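Local coordinates for pyroglutatmate porin OpdO (Pseudomonas aeruginosa, PDB 2Y0K), which probably forms a water-filled beta-barrel channel that lets small solutes cross the outer membrane, as other members of the OprD porin family do, at residues R46-F51 against T101-V106; P192-S197 against A212-T217; S15-N20 against S384-L389. All coordinates share one frame; numbering follows the deposited sequence.

All three contacts belong to the antiparallel barrel wall, but they hold it in different ways. Contacts 2 and 3 join neighbouring strands by backbone hydrogen bonds and lie at the surface: contact 2 within the hairpin of strands 194-203 and 207-219, contact 3 where the first strand, 13-27, meets the last, 376-388. Contact 1, partly buried, links strand 95-106 to the end of strand 36-48 and the residues after it, across the strand between, and relies on a lysine, an arginine and a phenylalanine. It touches contact 3 through Arg-46, whose NH1 lies 2.9 Å from Glu-17 OE1 in a salt bridge. Contact 2 stands apart, its nearest atoms about 20 Å from contact 1.

Contact 1. Residues R46-F51 against T101-V106; sequences RLESGF and TAKARV
The ammonium of Lys-103 is gripped by two groups: its NZ donates to the backbone O of Ser-49 at 2.9 Å and forms a salt bridge with Asp-61 of strand 57-69. The donor sits 30° out of the carbonyl plane of Ser-49. Glu-48 adds a looser attraction, its OE2 4.5 Å from Lys-103 NZ, so the two acids would be expected to favour the charged lysine. A long, extended chain suits a residue whose amine reaches across strand 57-69 to segment 46-51. On the way it crosses Phe-51, and Lys-103 CE stands over one ring face in a CH-pi contact, 3.7 Å from Phe-51 CZ, with the ammonium in an off-centre cation-pi position. The opposite face belongs to Arg-105, whose CB packs 3.6 Å from Phe-51 CE2. Beyond that methylene the arginine folds at chi3 (72°), which lays its guanidinium flat on the ring with the planes 17° apart; Arg-105 CZ is 3.6 Å from Phe-51 CD1. The charged cluster is consistent with the polar inner side of a porin wall. Strand 57-69 pairs with both strand 36-48 and strand 95-106, and Phe-51 also touches Leu-110 of strand 109-113.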
loop_
_atom_site.group_PDB
_atom_site.type_symbol
_atom_site.label_atom_id
_atom_site.label_comp_id
_atom_site.label_asym_id
_atom_site.label_seq_id
_atom_site.Cartn_x
_atom_site.Cartn_y
_atom_site.Cartn_z
ATOM N N ARG A 46 12.406 -10.499 10.197
ATOM C CA ARG A 46 12.986 -10.074 8.925
ATOM C C ARG A 46 14.492 -10.311 8.925
ATOM O O ARG A 46 15.205 -9.828 9.812
ATOM C CB ARG A 46 12.671 -8.600 8.636
ATOM C CG ARG A 46 11.174 -8.293 8.487
ATOM C CD ARG A 46 10.895 -6.786 8.276
ATOM N NE ARG A 46 9.479 -6.490 8.015
ATOM C CZ ARG A 46 8.596 -6.117 8.946
ATOM N NH1 ARG A 46 8.964 -6.007 10.219
ATOM N NH2 ARG A 46 7.338 -5.858 8.612
ATOM N N LEU A 47 14.964 -11.069 7.940
ATOM C CA LEU A 47 16.383 -11.388 7.820
ATOM C C LEU A 47 16.935 -10.933 6.479
ATOM O O LEU A 47 16.460 -11.351 5.427
ATOM C CB LEU A 47 16.618 -12.886 7.981
ATOM C CG LEU A 47 16.070 -13.469 9.281
ATOM C CD1 LEU A 47 16.152 -14.991 9.310
ATOM C CD2 LEU A 47 16.820 -12.859 10.456
ATOM N N GLU A 48 17.949 -10.078 6.530
ATOM C CA GLU A 48 18.572 -9.562 5.322
ATOM C C GLU A 48 20.085 -9.821 5.350
ATOM O O GLU A 48 20.808 -9.229 6.144
ATOM C CB GLU A 48 18.266 -8.068 5.185
ATOM C CG GLU A 48 19.091 -7.353 4.132
ATOM C CD GLU A 48 18.838 -5.852 4.112
ATOM O OE1 GLU A 48 17.856 -5.402 4.746
ATOM O OE2 GLU A 48 19.622 -5.122 3.461
ATOM N N SER A 49 20.549 -10.727 4.493
ATOM C CA SER A 49 21.969 -11.072 4.424
ATOM C C SER A 49 22.776 -9.999 3.703
ATOM O O SER A 49 22.223 -9.089 3.064
ATOM C CB SER A 49 22.159 -12.382 3.663
ATOM O OG SER A 49 22.085 -12.159 2.261
ATOM N N GLY A 50 24.096 -10.121 3.791
ATOM C CA GLY A 50 24.982 -9.307 2.983
ATOM C C GLY A 50 25.066 -9.918 1.600
ATOM O O GLY A 50 24.251 -10.781 1.245
ATOM N N PHE A 51 26.045 -9.471 0.818
ATOM C CA PHE A 51 26.261 -9.987 -0.528
ATOM C C PHE A 51 27.647 -10.635 -0.667
ATOM O O PHE A 51 28.624 -10.180 -0.074
ATOM C CB PHE A 51 26.106 -8.861 -1.556
ATOM C CG PHE A 51 24.699 -8.311 -1.666
ATOM C CD1 PHE A 51 24.274 -7.282 -0.837
ATOM C CD2 PHE A 51 23.810 -8.815 -2.615
ATOM C CE1 PHE A 51 22.985 -6.769 -0.942
ATOM C CE2 PHE A 51 22.517 -8.307 -2.734
ATOM C CZ PHE A 51 22.101 -7.284 -1.898
ATOM N N THR A 101 13.827 -15.158 -0.297
ATOM C CA THR A 101 14.063 -14.296 -1.439
ATOM C C THR A 101 15.543 -14.280 -1.798
ATOM O O THR A 101 16.363 -13.745 -1.056
ATOM C CB THR A 101 13.627 -12.854 -1.130
ATOM O OG1 THR A 101 12.262 -12.858 -0.698
ATOM C CG2 THR A 101 13.777 -11.962 -2.363
ATOM N N ALA A 102 15.882 -14.864 -2.938
ATOM C CA ALA A 102 17.223 -14.718 -3.483
ATOM C C ALA A 102 17.381 -13.319 -4.072
ATOM O O ALA A 102 16.425 -12.734 -4.573
ATOM C CB ALA A 102 17.498 -15.786 -4.542
ATOM N N LYS A 103 18.589 -12.781 -4.002
ATOM C CA LYS A 103 18.862 -11.458 -4.530
ATOM C C LYS A 103 20.210 -11.388 -5.238
ATOM O O LYS A 103 21.119 -12.179 -4.975
ATOM C CB LYS A 103 18.796 -10.412 -3.422
ATOM C CG LYS A 103 19.703 -10.691 -2.240
ATOM C CD LYS A 103 19.340 -9.769 -1.071
ATOM C CE LYS A 103 20.353 -9.876 0.061
ATOM N NZ LYS A 103 20.085 -8.897 1.150
ATOM N N ALA A 104 20.326 -10.428 -6.145
ATOM C CA ALA A 104 21.536 -10.264 -6.928
ATOM C C ALA A 104 21.767 -8.791 -7.173
ATOM O O ALA A 104 20.862 -8.054 -7.589
ATOM C CB ALA A 104 21.431 -11.024 -8.240
ATOM N N ARG A 105 22.993 -8.365 -6.909
ATOM C CA ARG A 105 23.338 -6.959 -6.976
ATOM C C ARG A 105 24.450 -6.682 -7.987
ATOM O O ARG A 105 25.395 -7.460 -8.126
ATOM C CB ARG A 105 23.745 -6.465 -5.590
ATOM C CG ARG A 105 24.013 -4.989 -5.533
ATOM C CD ARG A 105 24.285 -4.556 -4.112
ATOM N NE ARG A 105 25.580 -5.020 -3.633
ATOM C CZ ARG A 105 26.091 -4.690 -2.451
ATOM N NH1 ARG A 105 25.406 -3.896 -1.631
ATOM N NH2 ARG A 105 27.283 -5.149 -2.088
ATOM N N VAL A 106 24.307 -5.572 -8.700
ATOM C CA VAL A 106 25.360 -5.021 -9.542
ATOM C C VAL A 106 25.342 -3.514 -9.352
ATOM O O VAL A 106 24.279 -2.880 -9.416
ATOM C CB VAL A 106 25.146 -5.330 -11.032
ATOM C CG1 VAL A 106 26.108 -4.506 -11.882
ATOM C CG2 VAL A 106 25.336 -6.807 -11.298
#

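Contact 2. Residues P192-S197 against A212-T217; sequences PALTAS and AGLVHT
Ala-193 O receives the amide of Thr-217 at 2.7 Å, the first of five backbone bonds that join the two antiparallel segments. Thr-195 and Val-215 exchange a reciprocal pair, Thr-195 N reaching Val-215 O at 2.8 Å, and Ser-197 and Gly-213 exchange another. A water donates to Ala-193 O and lies 3.1 Å from Thr-217 OG1, so the carbonyl just before the strand has two polar partners. On the face bearing Leu-194, Ala-196, Leu-214 and His-216, Leu-194 CD1 presses on Leu-214 CD1 at 3.4 Å, tighter than usual. CG of each leucine points anti to its backbone N (chi1 -170° in Leu-194), and their branches meet diagonally. The small methyl of Ala-196 packs 3.9 Å from Leu-214 CD1, while His-216 CB rests on Leu-194 CD2. Apart from His-216 this face is apolar, consistent with a lipid-facing wall, and a bound detergent touches Ala-212 and Gly-213. Behind, on the face of Thr-195 and Val-215, Ser-197 OG hydrogen-bonds Asp-187, and Gly-213 opposite has no side chain to crowd it. The hairpin is flanked by strand 175-189, where Tyr-188 shares a backbone hydrogen bond with Ala-196, and by strand 225-237, where Leu-230 does with Leu-214.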
loop_
_atom_site.group_PDB
_atom_site.type_symbol
_atom_site.label_atom_id
_atom_site.label_comp_id
_atom_site.label_asym_id
_atom_site.label_seq_id
_atom_site.Cartn_x
_atom_site.Cartn_y
_atom_site.Cartn_z
ATOM N N PRO A 192 15.245 19.003 -9.604
ATOM C CA PRO A 192 15.266 18.460 -8.242
ATOM C C PRO A 192 13.885 18.455 -7.588
ATOM O O PRO A 192 13.664 17.709 -6.643
ATOM C CB PRO A 192 16.198 19.427 -7.505
ATOM C CG PRO A 192 17.135 19.921 -8.583
ATOM C CD PRO A 192 16.249 20.070 -9.793
ATOM N N ALA A 193 12.963 19.267 -8.088
ATOM C CA ALA A 193 11.685 19.426 -7.402
ATOM C C ALA A 193 10.527 18.718 -8.106
ATOM O O ALA A 193 9.434 18.585 -7.548
ATOM C CB ALA A 193 11.375 20.907 -7.215
ATOM N N LEU A 194 10.783 18.250 -9.323
ATOM C CA LEU A 194 9.726 17.788 -10.215
ATOM C C LEU A 194 10.031 16.400 -10.762
ATOM O O LEU A 194 11.017 16.204 -11.488
ATOM C CB LEU A 194 9.567 18.778 -11.373
ATOM C CG LEU A 194 8.384 18.669 -12.342
ATOM C CD1 LEU A 194 8.554 17.452 -13.221
ATOM C CD2 LEU A 194 7.032 18.633 -11.615
ATOM N N THR A 195 9.174 15.436 -10.432
ATOM C CA THR A 195 9.374 14.065 -10.885
ATOM C C THR A 195 8.225 13.575 -11.767
ATOM O O THR A 195 7.050 13.718 -11.425
ATOM C CB THR A 195 9.565 13.113 -9.699
ATOM O OG1 THR A 195 10.618 13.612 -8.875
ATOM C CG2 THR A 195 9.927 11.703 -10.172
ATOM N N ALA A 196 8.581 13.001 -12.909
ATOM C CA ALA A 196 7.595 12.483 -13.847
ATOM C C ALA A 196 7.693 10.974 -13.869
ATOM O O ALA A 196 8.796 10.422 -13.839
ATOM C CB ALA A 196 7.827 13.053 -15.241
ATOM N N SER A 197 6.546 10.303 -13.908
ATOM C CA SER A 197 6.537 8.843 -13.887
ATOM C C SER A 197 5.640 8.235 -14.952
ATOM O O SER A 197 4.571 8.761 -15.257
ATOM C CB SER A 197 6.117 8.327 -12.509
ATOM O OG SER A 197 6.944 8.874 -11.496
ATOM N N ALA A 212 0.521 7.503 -15.654
ATOM C CA ALA A 212 1.423 8.645 -15.760
ATOM C C ALA A 212 1.212 9.558 -14.560
ATOM O O ALA A 212 0.075 9.815 -14.151
ATOM C CB ALA A 212 1.208 9.402 -17.056
ATOM N N GLY A 213 2.315 10.038 -13.997
ATOM C CA GLY A 213 2.269 10.840 -12.794
ATOM C C GLY A 213 3.214 12.017 -12.857
ATOM O O GLY A 213 4.236 11.988 -13.533
ATOM N N LEU A 214 2.865 13.071 -12.143
ATOM C CA LEU A 214 3.742 14.213 -12.053
ATOM C C LEU A 214 3.679 14.655 -10.619
ATOM O O LEU A 214 2.597 14.821 -10.079
ATOM C CB LEU A 214 3.288 15.326 -12.997
ATOM C CG LEU A 214 4.282 16.454 -13.281
ATOM C CD1 LEU A 214 5.632 15.903 -13.785
ATOM C CD2 LEU A 214 3.671 17.443 -14.275
ATOM N N VAL A 215 4.845 14.812 -9.994
ATOM C CA VAL A 215 4.912 15.240 -8.597
ATOM C C VAL A 215 5.888 16.397 -8.426
ATOM O O VAL A 215 7.068 16.300 -8.777
ATOM C CB VAL A 215 5.326 14.084 -7.676
ATOM C CG1 VAL A 215 5.422 14.550 -6.227
ATOM C CG2 VAL A 215 4.342 12.924 -7.810
ATOM N N HIS A 216 5.373 17.499 -7.895
ATOM C CA HIS A 216 6.181 18.674 -7.623
ATOM C C HIS A 216 6.291 18.916 -6.120
ATOM O O HIS A 216 5.289 18.991 -5.408
ATOM C CB HIS A 216 5.595 19.904 -8.319
ATOM C CG HIS A 216 6.371 21.159 -8.070
ATOM N ND1 HIS A 216 5.882 22.192 -7.302
ATOM C CD2 HIS A 216 7.606 21.538 -8.471
ATOM C CE1 HIS A 216 6.780 23.162 -7.252
ATOM N NE2 HIS A 216 7.836 22.790 -7.952
ATOM N N THR A 217 7.521 19.031 -5.642
ATOM C CA THR A 217 7.759 19.325 -4.236
ATOM C C THR A 217 8.347 20.719 -4.120
ATOM O O THR A 217 9.435 20.985 -4.630
ATOM C CB THR A 217 8.723 18.308 -3.592
ATOM O OG1 THR A 217 8.123 17.007 -3.594
ATOM C CG2 THR A 217 9.050 18.715 -2.153
HETATM O O HOH W 1 8.478 15.798 -6.396
#

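Contact 3. Residues S15-N20 against S384-L389; sequences SLELRN and SYSLAL
Leu-16 and Leu-387 exchange two backbone hydrogen bonds, as do Leu-18 and Tyr-385, in an antiparallel pairing whose strands run at 171° to each other. This is the seam that closes the beta-barrel, first strand against last. The shortest of the four bonds runs from Leu-18 N to Tyr-385 O at 2.7 Å. Leu-16, Leu-18, Tyr-385 and Leu-387 share one face, a largely apolar set that would suit the membrane side, where porin walls commonly carry aromatic residues; Leu-18 CD2 lies at the edge of the Tyr-385 ring, near its plane. Past the strand end Leu-389 curls back toward Ser-15 and Leu-16, but its chi2 (-2°) is far from any usual leucine rotamer, so the placement of its CD2 against Ser-15 C and Leu-16 CB is doubtful.

The face of Ser-15, Glu-17, Arg-19, Ser-384 and Ser-386 is mainly polar, as expected of the channel side, with short serines beside long charged chains. Ser-386 OG meets the aliphatic part of Glu-17, 3.4 Å from its CG, leaving the carboxylate to reach farther, with OE1 toward Arg-46. Arg-19 turns its terminal guanidinium nitrogens to Asp-127 and Leu-130 O. Glu-17 and Arg-19 also form a salt bridge with each other: Arg-19 NE donates to Glu-17 OE2 at 2.7 Å, in its own guanidinium plane and from above the carboxylate plane.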
loop_
_atom_site.group_PDB
_atom_site.type_symbol
_atom_site.label_atom_id
_atom_site.label_comp_id
_atom_site.label_asym_id
_atom_site.label_seq_id
_atom_site.Cartn_x
_atom_site.Cartn_y
_atom_site.Cartn_z
ATOM N N SER A 15 15.677 -8.282 12.448
ATOM C CA SER A 15 14.810 -7.690 13.454
ATOM C C SER A 15 13.571 -8.532 13.680
ATOM O O SER A 15 13.147 -9.291 12.801
ATOM C CB SER A 15 14.376 -6.298 13.013
ATOM O OG SER A 15 13.588 -6.406 11.844
ATOM N N LEU A 16 12.980 -8.365 14.856
ATOM C CA LEU A 16 11.727 -9.017 15.188
ATOM C C LEU A 16 10.700 -7.940 15.445
ATOM O O LEU A 16 10.992 -6.937 16.093
ATOM C CB LEU A 16 11.888 -9.876 16.439
ATOM C CG LEU A 16 10.638 -10.553 17.014
ATOM C CD1 LEU A 16 10.053 -11.577 16.043
ATOM C CD2 LEU A 16 10.988 -11.216 18.345
ATOM N N GLU A 17 9.498 -8.127 14.921
ATOM C CA GLU A 17 8.428 -7.184 15.198
ATOM C C GLU A 17 7.251 -7.924 15.805
ATOM O O GLU A 17 6.866 -8.982 15.310
ATOM C CB GLU A 17 7.999 -6.436 13.937
ATOM C CG GLU A 17 6.916 -5.398 14.225
ATOM C CD GLU A 17 6.245 -4.836 12.976
ATOM O OE1 GLU A 17 6.792 -5.016 11.863
ATOM O OE2 GLU A 17 5.169 -4.209 13.115
ATOM N N LEU A 18 6.704 -7.371 16.887
ATOM C CA LEU A 18 5.507 -7.912 17.522
ATOM C C LEU A 18 4.312 -7.032 17.203
ATOM O O LEU A 18 4.391 -5.806 17.291
ATOM C CB LEU A 18 5.663 -7.969 19.045
ATOM C CG LEU A 18 6.676 -8.929 19.663
ATOM C CD1 LEU A 18 6.271 -10.341 19.380
ATOM C CD2 LEU A 18 8.077 -8.666 19.137
ATOM N N ARG A 19 3.201 -7.655 16.841
ATOM C CA ARG A 19 1.965 -6.910 16.637
ATOM C C ARG A 19 0.808 -7.540 17.383
ATOM O O ARG A 19 0.499 -8.722 17.204
ATOM C CB ARG A 19 1.598 -6.842 15.158
ATOM C CG ARG A 19 2.608 -6.150 14.288
ATOM C CD ARG A 19 2.020 -5.977 12.901
ATOM N NE ARG A 19 2.922 -5.271 12.009
ATOM C CZ ARG A 19 2.832 -5.316 10.685
ATOM N NH1 ARG A 19 1.890 -6.052 10.112
ATOM N NH2 ARG A 19 3.691 -4.640 9.934
ATOM N N ASN A 20 0.166 -6.752 18.226
ATOM C CA ASN A 20 -1.097 -7.170 18.788
ATOM C C ASN A 20 -2.181 -6.307 18.143
ATOM O O ASN A 20 -2.061 -5.086 18.076
ATOM C CB ASN A 20 -1.084 -7.042 20.307
ATOM C CG ASN A 20 -2.298 -7.669 20.948
ATOM O OD1 ASN A 20 -3.304 -6.995 21.168
ATOM N ND2 ASN A 20 -2.217 -8.974 21.247
ATOM N N SER A 384 2.315 -2.241 18.603
ATOM C CA SER A 384 3.457 -2.778 17.873
ATOM C C SER A 384 4.792 -2.491 18.542
ATOM O O SER A 384 5.031 -1.395 19.051
ATOM C CB SER A 384 3.498 -2.178 16.485
ATOM O OG SER A 384 3.630 -0.782 16.615
ATOM N N TYR A 385 5.681 -3.473 18.490
ATOM C CA TYR A 385 7.018 -3.321 19.040
ATOM C C TYR A 385 8.056 -3.926 18.090
ATOM O O TYR A 385 7.940 -5.077 17.699
ATOM C CB TYR A 385 7.094 -3.969 20.433
ATOM C CG TYR A 385 8.445 -3.805 21.087
ATOM C CD1 TYR A 385 8.806 -2.603 21.674
ATOM C CD2 TYR A 385 9.365 -4.848 21.098
ATOM C CE1 TYR A 385 10.056 -2.433 22.263
ATOM C CE2 TYR A 385 10.625 -4.693 21.685
ATOM C CZ TYR A 385 10.963 -3.483 22.268
ATOM O OH TYR A 385 12.203 -3.313 22.846
ATOM N N SER A 386 9.058 -3.140 17.716
ATOM C CA SER A 386 10.141 -3.621 16.863
ATOM C C SER A 386 11.484 -3.658 17.593
ATOM O O SER A 386 11.884 -2.693 18.250
ATOM C CB SER A 386 10.273 -2.769 15.595
ATOM O OG SER A 386 9.128 -2.906 14.773
ATOM N N LEU A 387 12.185 -4.775 17.447
ATOM C CA LEU A 387 13.469 -4.967 18.101
ATOM C C LEU A 387 14.536 -5.392 17.096
ATOM O O LEU A 387 14.401 -6.428 16.440
ATOM C CB LEU A 387 13.338 -6.033 19.193
ATOM C CG LEU A 387 14.654 -6.449 19.846
ATOM C CD1 LEU A 387 15.191 -5.321 20.733
ATOM C CD2 LEU A 387 14.467 -7.723 20.648
ATOM N N ALA A 388 15.590 -4.590 16.970
ATOM C CA ALA A 388 16.751 -4.986 16.180
ATOM C C ALA A 388 17.445 -6.161 16.860
ATOM O O ALA A 388 17.706 -6.130 18.064
ATOM C CB ALA A 388 17.715 -3.827 16.025
ATOM N N LEU A 389 17.716 -7.213 16.098
ATOM C CA LEU A 389 18.497 -8.324 16.620
ATOM C C LEU A 389 19.989 -8.052 16.390
ATOM O O LEU A 389 20.785 -8.100 17.321
ATOM C CB LEU A 389 18.058 -9.634 15.970
ATOM C CG LEU A 389 16.790 -10.301 16.534
ATOM C CD1 LEU A 389 16.210 -9.536 17.724
ATOM C CD2 LEU A 389 15.729 -10.539 15.462
#